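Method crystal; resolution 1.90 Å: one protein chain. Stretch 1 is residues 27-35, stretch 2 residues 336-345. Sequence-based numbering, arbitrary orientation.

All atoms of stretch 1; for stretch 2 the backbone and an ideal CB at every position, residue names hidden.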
# COMPACT_ATOMS: atom_id res chain seq x y z
N GLY A 27 21.40 -22.31 5.67
CA GLY A 27 20.66 -23.35 6.39
C GLY A 27 20.66 -23.11 7.90
O GLY A 27 20.13 -23.88 8.69
N LYS A 28 21.28 -22.02 8.35
CA LYS A 28 21.30 -21.81 9.79
C LYS A 28 19.91 -21.44 10.27
O LYS A 28 19.13 -20.80 9.58
CB LYS A 28 22.28 -20.68 10.10
CG LYS A 28 22.17 -20.21 11.55
CD LYS A 28 23.17 -19.09 11.87
CE LYS A 28 23.70 -19.17 13.30
NZ LYS A 28 24.56 -18.02 13.58
N GLU A 29 19.60 -21.94 11.47
CA GLU A 29 18.28 -21.80 12.07
C GLU A 29 18.21 -20.64 13.06
O GLU A 29 19.13 -20.44 13.84
CB GLU A 29 17.92 -23.10 12.78
CG GLU A 29 16.52 -23.17 13.34
CD GLU A 29 16.24 -24.50 13.99
OE1 GLU A 29 16.83 -24.77 15.06
OE2 GLU A 29 15.45 -25.28 13.43
N TYR A 30 17.11 -19.88 13.01
CA TYR A 30 16.93 -18.75 13.91
C TYR A 30 15.55 -18.74 14.57
O TYR A 30 14.54 -18.95 13.90
CB TYR A 30 17.09 -17.42 13.16
CG TYR A 30 18.39 -17.25 12.42
CD1 TYR A 30 18.57 -17.80 11.16
CD2 TYR A 30 19.43 -16.51 12.98
CE1 TYR A 30 19.75 -17.61 10.45
CE2 TYR A 30 20.62 -16.31 12.29
CZ TYR A 30 20.77 -16.86 11.03
OH TYR A 30 21.93 -16.64 10.33
N LEU A 31 15.52 -18.51 15.88
CA LEU A 31 14.26 -18.42 16.62
C LEU A 31 13.82 -16.99 16.34
O LEU A 31 14.54 -16.03 16.62
CB LEU A 31 14.51 -18.64 18.12
CG LEU A 31 13.36 -18.58 19.13
CD1 LEU A 31 12.22 -19.49 18.71
CD2 LEU A 31 13.88 -18.98 20.50
N ASP A 32 12.62 -16.84 15.79
CA ASP A 32 12.11 -15.54 15.40
C ASP A 32 11.31 -14.77 16.44
O ASP A 32 10.14 -15.06 16.67
CB ASP A 32 11.29 -15.70 14.12
CG ASP A 32 10.79 -14.37 13.57
OD1 ASP A 32 11.26 -13.31 14.02
OD2 ASP A 32 9.93 -14.40 12.67
N PHE A 33 11.95 -13.79 17.07
CA PHE A 33 11.28 -12.97 18.07
C PHE A 33 11.02 -11.56 17.55
O PHE A 33 10.93 -10.60 18.33
CB PHE A 33 12.08 -12.94 19.36
CG PHE A 33 11.66 -13.98 20.35
CD1 PHE A 33 11.68 -15.33 20.00
CD2 PHE A 33 11.18 -13.62 21.61
CE1 PHE A 33 11.23 -16.30 20.89
CE2 PHE A 33 10.73 -14.58 22.50
CZ PHE A 33 10.75 -15.92 22.14
N VAL A 34 10.91 -11.43 16.23
CA VAL A 34 10.65 -10.15 15.59
C VAL A 34 9.46 -10.28 14.64
O VAL A 34 8.77 -9.30 14.35
CB VAL A 34 11.88 -9.66 14.79
CG1 VAL A 34 11.50 -8.48 13.91
CG2 VAL A 34 13.00 -9.26 15.74
N SER A 35 9.22 -11.49 14.15
CA SER A 35 8.13 -11.79 13.22
C SER A 35 7.93 -10.74 12.12
O SER A 35 6.79 -10.38 11.78
CB SER A 35 6.81 -11.99 13.99
OG SER A 35 6.33 -10.77 14.56
N UNK A 336 22.93 -11.61 19.21
CA UNK A 336 21.80 -12.53 19.32
C UNK A 336 21.65 -13.28 18.00
O UNK A 336 21.39 -14.49 17.98
CB UNK A 336 20.51 -11.78 19.67
N UNK A 337 21.81 -12.55 16.90
CA UNK A 337 21.70 -13.13 15.57
C UNK A 337 22.69 -14.29 15.44
O UNK A 337 22.32 -15.39 15.02
CB UNK A 337 21.95 -12.07 14.49
N UNK A 338 23.94 -14.04 15.80
CA UNK A 338 24.98 -15.04 15.73
C UNK A 338 24.60 -16.28 16.55
O UNK A 338 24.97 -17.40 16.20
CB UNK A 338 26.31 -14.46 16.22
N UNK A 339 23.85 -16.08 17.63
CA UNK A 339 23.43 -17.19 18.47
C UNK A 339 22.08 -17.78 18.09
O UNK A 339 21.46 -18.48 18.88
CB UNK A 339 23.39 -16.73 19.93
N UNK A 340 21.63 -17.51 16.87
CA UNK A 340 20.36 -18.06 16.40
C UNK A 340 19.09 -17.43 16.97
O UNK A 340 18.07 -18.10 17.08
CB UNK A 340 20.33 -19.56 16.71
N UNK A 341 19.16 -16.15 17.32
CA UNK A 341 17.99 -15.45 17.85
C UNK A 341 17.81 -14.11 17.16
O UNK A 341 18.74 -13.30 17.11
CB UNK A 341 18.12 -15.25 19.36
N UNK A 342 16.61 -13.88 16.64
CA UNK A 342 16.29 -12.63 15.97
C UNK A 342 15.56 -11.69 16.91
O UNK A 342 14.43 -11.98 17.35
CB UNK A 342 15.45 -12.89 14.72
N UNK A 343 16.20 -10.57 17.25
CA UNK A 343 15.60 -9.56 18.10
C UNK A 343 15.73 -8.23 17.36
O UNK A 343 16.44 -8.15 16.35
CB UNK A 343 16.26 -9.51 19.48
N UNK A 344 15.06 -7.20 17.86
CA UNK A 344 15.10 -5.89 17.21
C UNK A 344 15.52 -4.77 18.17
O UNK A 344 15.27 -4.84 19.37
CB UNK A 344 13.73 -5.57 16.61
N UNK A 345 16.18 -3.76 17.61
CA UNK A 345 16.63 -2.62 18.40
C UNK A 345 15.97 -1.37 17.84
O UNK A 345 16.09 -1.07 16.65
CB UNK A 345 18.15 -2.49 18.39

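Position 336 lies in a helix, and its ideal CB has nothing of stretch 1 within 5.5 Å. Stretch 1 therefore sets no preference; the residue is Ala-336.

At 337, still helical, CA-to-CB points sideways, with the ideal CB 5.0 Å from Tyr-30 CE2. A medium or long apolar chain could reach the ring. Leu-337 occupies the site and its end turns nearer: Leu-337 CD1 packs 3.4 Å from Tyr-30 CE2, while its carbonyl O lies at the ring edge.

Position 338 points away, but its ideal CB is 4.8 Å from Lys-28 NZ. An acidic chain would suit that charge, and polar ones would be tolerated. The residue is Glu-338. Its OE2 stays 4.2 Å from Lys-28 NZ, beyond a salt bridge; the ammonium instead donates to the backbone Glu-338 O at 2.7 Å, a contact that any residue here could offer.

Position 339 leaves helical angles and points away into space free of stretch 1, so many residues would fit; Lys-339 is found.

The positive phi of 75° at 340 favours glycine, and an ideal CB would sit only 3.2 Å from Glu-29 O. Both arguments agree with Gly-340. Its O accepts from Leu-31 N at 2.8 Å, opening the parallel pairing, and also receives a CA-H...O contact from Tyr-30 CA at 3.4 Å.

Position 341 pairs with Leu-31, and both side chains take the same face of the sheet. With Leu-31 and the Phe-33 ring nearby, a branched or long apolar chain suits. Leu-341 brings CD1 to 4.0 Å from both Leu-31 CB and Phe-33 CD1.

The side chain at 342 lies on the other face, with Asp-32. Its ideal CB is 3.8 Å from Leu-31 O and 4.3 Å from Asp-32 OD1, so a polar donor is conceivable; yet Asp-32 OD1 already accepts from the amides of Val-34 and Ser-35, and Tyr-30 offers apolar surface. Leu-342 follows the latter, its CG 3.8 Å from Tyr-30 CB. Its backbone continues the ladder: Leu-342 N donates to Leu-31 O (3.0 Å), and Phe-33 N to Leu-342 O (3.1 Å).

Position 343 points away and stretch 1 sets little constraint, so many side chains would fit; Ile-343 is found.

At 344 the ideal CB points toward Val-34 CG2, 3.9 Å away, so a small or medium chain, apolar or polar, would suit. Asn-344 meets that methyl through CB, while its OD1 is hydrogen-bonded elsewhere in the structure.

Position 345 is out of reach, and stretch 1 gives no preference among residues; Cys-345 is covalently bonded elsewhere.

Stretch 2, residues 336-345: ALEKGLLINC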
# COMPACT_ATOMS: atom_id res chain seq x y z
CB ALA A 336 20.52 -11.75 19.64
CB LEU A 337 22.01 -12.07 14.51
CG LEU A 337 21.96 -12.49 13.04
CD1 LEU A 337 20.55 -12.91 12.67
CD2 LEU A 337 22.41 -11.32 12.17
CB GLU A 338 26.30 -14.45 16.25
CG GLU A 338 27.54 -15.30 16.00
CD GLU A 338 27.60 -16.52 16.90
OE1 GLU A 338 27.59 -16.35 18.14
OE2 GLU A 338 27.68 -17.65 16.37
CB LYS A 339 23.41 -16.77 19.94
CG LYS A 339 24.75 -16.26 20.45
CD LYS A 339 24.96 -16.61 21.91
CE LYS A 339 26.36 -16.20 22.37
NZ LYS A 339 26.81 -17.00 23.55
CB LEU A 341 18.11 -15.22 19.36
CG LEU A 341 16.95 -14.40 19.95
CD1 LEU A 341 15.67 -15.24 19.90
CD2 LEU A 341 17.25 -13.99 21.38
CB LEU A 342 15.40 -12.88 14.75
CG LEU A 342 15.88 -13.84 13.66
CD1 LEU A 342 14.83 -13.92 12.56
CD2 LEU A 342 17.21 -13.36 13.10
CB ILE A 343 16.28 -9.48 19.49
CG1 ILE A 343 17.79 -9.24 19.34
CG2 ILE A 343 16.02 -10.75 20.28
CD1 ILE A 343 18.53 -9.17 20.67
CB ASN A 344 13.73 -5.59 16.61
CG ASN A 344 13.66 -4.22 15.96
OD1 ASN A 344 13.08 -3.28 16.52
ND2 ASN A 344 14.26 -4.09 14.78
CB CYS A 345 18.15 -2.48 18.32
SG CYS A 345 18.86 -1.02 19.15
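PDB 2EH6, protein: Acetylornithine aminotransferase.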